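Local coordinates for protein trans-2-enoyl-CoA reductase (Treponema denticola ATCC 35405, PDB 4GGO) that reduces the carbon-carbon double bond of trans-2-enoyl-CoA substrates such as crotonyl-CoA with NADH, a step in bacterial type II fatty acid synthesis, at residues Ser233-Pro237 / Arg339-Leu345; Asn277-Val281 / Leu295-Phe299. The contacts are given in a common frame with arbitrary orientation. Residues are numbered along the deposited sequence.

Contact 1: Ser233-Pro237 / Arg339-Leu345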
# COMPACT_ATOMS: atom_id res chain seq x y z
N SER A 233 1.35 -7.27 2.63
CA SER A 233 1.96 -8.17 1.67
C SER A 233 0.93 -8.67 0.66
O SER A 233 -0.21 -8.23 0.66
CB SER A 233 2.62 -9.35 2.39
OG SER A 233 3.28 -10.20 1.47
N TYR A 234 1.34 -9.61 -0.18
CA TYR A 234 0.46 -10.14 -1.22
C TYR A 234 0.84 -11.58 -1.56
O TYR A 234 2.01 -11.93 -1.58
CB TYR A 234 0.54 -9.26 -2.47
CG TYR A 234 -0.45 -9.61 -3.55
CD1 TYR A 234 -1.82 -9.63 -3.28
CD2 TYR A 234 -0.03 -9.90 -4.84
CE1 TYR A 234 -2.73 -9.94 -4.27
CE2 TYR A 234 -0.94 -10.21 -5.83
CZ TYR A 234 -2.29 -10.23 -5.54
OH TYR A 234 -3.20 -10.54 -6.53
N ILE A 235 -0.17 -12.40 -1.81
CA ILE A 235 0.06 -13.80 -2.15
C ILE A 235 -0.30 -14.05 -3.62
O ILE A 235 0.44 -14.72 -4.34
CB ILE A 235 -0.73 -14.74 -1.22
CG1 ILE A 235 -0.09 -14.77 0.17
CG2 ILE A 235 -0.79 -16.15 -1.79
CD1 ILE A 235 -0.81 -15.66 1.16
N GLY A 236 -1.43 -13.51 -4.05
CA GLY A 236 -1.81 -13.56 -5.45
C GLY A 236 -2.40 -14.88 -5.91
O GLY A 236 -2.45 -15.84 -5.14
N PRO A 237 -2.83 -14.93 -7.18
CA PRO A 237 -3.46 -16.10 -7.78
C PRO A 237 -2.44 -17.16 -8.19
O PRO A 237 -1.23 -16.92 -8.10
CB PRO A 237 -4.12 -15.52 -9.03
CG PRO A 237 -3.21 -14.42 -9.43
CD PRO A 237 -2.73 -13.81 -8.13
N ARG A 339 -5.81 -12.07 6.70
CA ARG A 339 -6.15 -12.21 5.29
C ARG A 339 -7.34 -11.33 4.90
O ARG A 339 -8.47 -11.62 5.27
CB ARG A 339 -6.47 -13.67 4.95
CG ARG A 339 -5.37 -14.65 5.30
CD ARG A 339 -4.11 -14.41 4.47
NE ARG A 339 -4.33 -14.67 3.06
CZ ARG A 339 -4.14 -15.85 2.48
NH1 ARG A 339 -3.72 -16.89 3.19
NH2 ARG A 339 -4.36 -16.00 1.18
N ILE A 340 -7.08 -10.26 4.16
CA ILE A 340 -8.16 -9.48 3.57
C ILE A 340 -8.13 -9.59 2.05
O ILE A 340 -8.77 -8.81 1.35
CB ILE A 340 -8.15 -8.00 4.02
CG1 ILE A 340 -6.84 -7.32 3.62
CG2 ILE A 340 -8.37 -7.90 5.53
CD1 ILE A 340 -6.80 -5.84 3.95
N ASP A 341 -7.38 -10.57 1.56
CA ASP A 341 -7.44 -10.96 0.16
C ASP A 341 -8.40 -12.14 0.03
O ASP A 341 -8.41 -12.84 -0.98
CB ASP A 341 -6.05 -11.35 -0.35
CG ASP A 341 -5.45 -12.52 0.41
OD1 ASP A 341 -5.86 -12.76 1.56
OD2 ASP A 341 -4.56 -13.19 -0.15
N ASP A 342 -9.20 -12.35 1.07
CA ASP A 342 -10.10 -13.49 1.14
C ASP A 342 -11.21 -13.43 0.09
O ASP A 342 -11.67 -14.46 -0.40
CB ASP A 342 -10.68 -13.65 2.55
CG ASP A 342 -11.28 -12.37 3.10
OD1 ASP A 342 -10.97 -11.28 2.57
OD2 ASP A 342 -12.07 -12.45 4.06
N TRP A 343 -11.65 -12.22 -0.25
CA TRP A 343 -12.65 -12.05 -1.29
C TRP A 343 -12.04 -12.27 -2.68
O TRP A 343 -12.68 -12.84 -3.56
CB TRP A 343 -13.29 -10.66 -1.22
CG TRP A 343 -14.08 -10.41 0.04
CD1 TRP A 343 -14.30 -11.30 1.05
CD2 TRP A 343 -14.74 -9.20 0.40
NE1 TRP A 343 -15.07 -10.71 2.03
CE2 TRP A 343 -15.35 -9.42 1.66
CE3 TRP A 343 -14.89 -7.95 -0.21
CZ2 TRP A 343 -16.08 -8.43 2.31
CZ3 TRP A 343 -15.61 -6.97 0.45
CH2 TRP A 343 -16.20 -7.22 1.69
N GLU A 344 -10.80 -11.83 -2.85
CA GLU A 344 -10.09 -12.02 -4.11
C GLU A 344 -9.85 -13.50 -4.39
O GLU A 344 -10.04 -13.97 -5.51
CB GLU A 344 -8.76 -11.27 -4.11
CG GLU A 344 -7.83 -11.67 -5.26
CD GLU A 344 -6.56 -10.84 -5.32
OE1 GLU A 344 -6.46 -9.86 -4.57
OE2 GLU A 344 -5.67 -11.17 -6.13
N LEU A 345 -9.42 -14.22 -3.37
CA LEU A 345 -9.03 -15.62 -3.55
C LEU A 345 -10.17 -16.60 -3.30
O LEU A 345 -9.94 -17.80 -3.16
CB LEU A 345 -7.83 -15.96 -2.67
CG LEU A 345 -6.53 -15.23 -3.02
CD1 LEU A 345 -5.40 -15.67 -2.10
CD2 LEU A 345 -6.16 -15.48 -4.48
O HOH W 1 -3.18 -11.96 -1.86
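Arg339, at the end of strand 338-339, folds its side chain back so that the guanidinium meets Asp341 two residues on: NE reaches Asp341 OD1 at 2.9 Å and NH2 reaches Asp341 OD2 at 3.1 Å, a two-pronged salt bridge. One face of this guanidinium is lidded by Ile235, whose CD1 lies 3.6 Å from Arg339 NH2; the third nitrogen, NH1, pairs with Asp333. Asp341 points its CA-to-CB bond at the other loop, and its carboxylate reaches the backbone there through water 1, which donates to Asp341 OD2 at 2.5 Å and accepts from Ile235 N at 3.0 Å. The two loops leave the C-terminal ends of parallel strands in a Rossmann-type sheet, with strand 270-276 lying between 227-233 and 338-339; this is the edge where such folds place their active sites, and Tyr234 binds substrate. From Asp341 the chain bends through helical phi/psi at 342-344, Leu345 N bonds to Asp341 O at 2.9 Å, and the bend brings Glu344 round to face Tyr234. With chi1 and chi2 both t, the Glu344 side chain is extended, and its OE2 accepts a hydrogen bond from Tyr234 OH at 2.6 Å, near the plane of the ring. The same OE2 is shared with Tyr294 OH, while the Tyr234 ring packs edge-to-face with Tyr244, the probable proton donor. Leu345 ends the segment in van der Waals contact, its CD2 3.8 Å from Gly236 O and 4.3 Å from Pro237 CA.

Contact 2: Asn277-Val281 / Leu295-Phe299; sequences NKGLV and LASLF
An extended loop, Asn277-Val281, passes one face of a turn within helix 291-305, Leu295-Phe299, with Leu280 and Leu295 closest (6.8 Å between CA atoms). The loop residues have beta or polyproline-like phi/psi; the turn is closed by Phe299 N to Leu295 O at 2.7 Å. Leu295 packs against the loop backbone: with chi1 m and chi2 t it sets CD2 3.6 Å from Gly279 C and CD1 3.4 Å from Leu280 O. An ideal CB on Gly279 would sit only 3.0 Å from Leu295 CD2, so the missing side chain permits this approach. Aromatic contacts follow: Phe299 (chi1 m) offers its ring edge, CE1 4.1 Å from Gly279 O and CE2 4.0 Å from Val281 CG2. Among polar groups, Lys278 curls back, chi3 and chi4 both m, to bond NZ to Gly279 O at 2.9 Å, with NZ 3.9 Å from Phe299 CE1. This is a Rossmann-type strand-to-helix loop whose Leu280 and Val281 bind NAD(+). No hydrogen bond crosses, so cofactor loop and helix meet by van der Waals contact, backbone carbonyls included.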
# COMPACT_ATOMS: atom_id res chain seq x y z
N ASN A 277 -3.04 -8.41 1.70
CA ASN A 277 -4.09 -7.60 1.10
C ASN A 277 -4.40 -8.04 -0.33
O ASN A 277 -3.73 -8.92 -0.88
CB ASN A 277 -3.70 -6.12 1.12
CG ASN A 277 -3.51 -5.59 2.54
OD1 ASN A 277 -3.56 -6.35 3.51
ND2 ASN A 277 -3.29 -4.29 2.65
N LYS A 278 -5.41 -7.43 -0.93
CA LYS A 278 -5.81 -7.78 -2.29
C LYS A 278 -4.87 -7.16 -3.32
O LYS A 278 -4.07 -6.28 -3.00
CB LYS A 278 -7.25 -7.34 -2.57
CG LYS A 278 -7.41 -5.85 -2.85
CD LYS A 278 -8.86 -5.49 -3.12
CE LYS A 278 -9.36 -6.09 -4.42
NZ LYS A 278 -8.72 -5.45 -5.61
N GLY A 279 -4.98 -7.63 -4.56
CA GLY A 279 -4.18 -7.10 -5.64
C GLY A 279 -4.68 -5.74 -6.10
O GLY A 279 -5.88 -5.48 -6.09
N LEU A 280 -3.75 -4.89 -6.50
CA LEU A 280 -4.09 -3.54 -6.96
C LEU A 280 -3.04 -3.04 -7.93
O LEU A 280 -1.94 -3.59 -8.01
CB LEU A 280 -4.18 -2.58 -5.77
CG LEU A 280 -2.86 -2.05 -5.20
CD1 LEU A 280 -3.10 -0.81 -4.35
CD2 LEU A 280 -2.13 -3.11 -4.39
N VAL A 281 -3.37 -1.99 -8.67
CA VAL A 281 -2.43 -1.38 -9.59
C VAL A 281 -1.33 -0.68 -8.82
O VAL A 281 -1.59 0.23 -8.02
CB VAL A 281 -3.11 -0.36 -10.52
CG1 VAL A 281 -2.08 0.32 -11.42
CG2 VAL A 281 -4.20 -1.03 -11.35
N LEU A 295 -5.36 -8.40 -12.99
CA LEU A 295 -6.02 -7.32 -12.26
C LEU A 295 -7.20 -6.75 -13.03
O LEU A 295 -8.26 -6.51 -12.46
CB LEU A 295 -5.03 -6.20 -11.93
CG LEU A 295 -3.98 -6.51 -10.87
CD1 LEU A 295 -3.02 -5.35 -10.71
CD2 LEU A 295 -4.65 -6.85 -9.54
N ALA A 296 -7.01 -6.53 -14.33
CA ALA A 296 -8.09 -6.03 -15.18
C ALA A 296 -9.26 -7.01 -15.19
O ALA A 296 -10.43 -6.60 -15.18
CB ALA A 296 -7.58 -5.80 -16.60
N SER A 297 -8.95 -8.30 -15.21
CA SER A 297 -9.96 -9.34 -15.17
C SER A 297 -10.58 -9.43 -13.78
O SER A 297 -11.78 -9.64 -13.64
CB SER A 297 -9.37 -10.68 -15.58
OG SER A 297 -8.75 -10.59 -16.85
N LEU A 298 -9.74 -9.28 -12.76
CA LEU A 298 -10.19 -9.34 -11.37
C LEU A 298 -11.14 -8.20 -11.06
O LEU A 298 -12.18 -8.41 -10.43
CB LEU A 298 -8.99 -9.29 -10.42
CG LEU A 298 -9.30 -9.45 -8.93
CD1 LEU A 298 -9.73 -10.88 -8.62
CD2 LEU A 298 -8.11 -9.05 -8.07
N PHE A 299 -10.79 -7.00 -11.51
CA PHE A 299 -11.64 -5.82 -11.30
C PHE A 299 -13.00 -6.04 -11.95
O PHE A 299 -14.04 -5.72 -11.38
CB PHE A 299 -10.99 -4.57 -11.88
CG PHE A 299 -9.72 -4.14 -11.18
CD1 PHE A 299 -9.33 -4.73 -9.99
CD2 PHE A 299 -8.93 -3.13 -11.71
CE1 PHE A 299 -8.17 -4.34 -9.35
CE2 PHE A 299 -7.77 -2.73 -11.07
CZ PHE A 299 -7.39 -3.34 -9.89

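How the contacts relate
From the N terminus, the chain leaves strand 227-233 into 233-237, runs through helix 248-266 and strand 270-276, and enters 277-281. Contact 2 then closes a short loop on helix 291-305, 14 residues apart at the closest ends. Only later, after helix 311-323 and strand 338-339, does 339-345 return to 233-237, so contact 1, its segments 102 residues apart at their closest ends, closes a loop that encloses contact 2 entirely. Their centres are about 10 Å apart and they touch directly: Ser233 O and Asn277 N, 3.0 Å apart, and Glu344 OE1 and Gly279 N, 2.7 Å apart, are probable hydrogen bonds. Three successive post-strand loops are thereby joined, uniting substrate-binding Tyr234 with the NAD(+)-binding loop and helix 291-305.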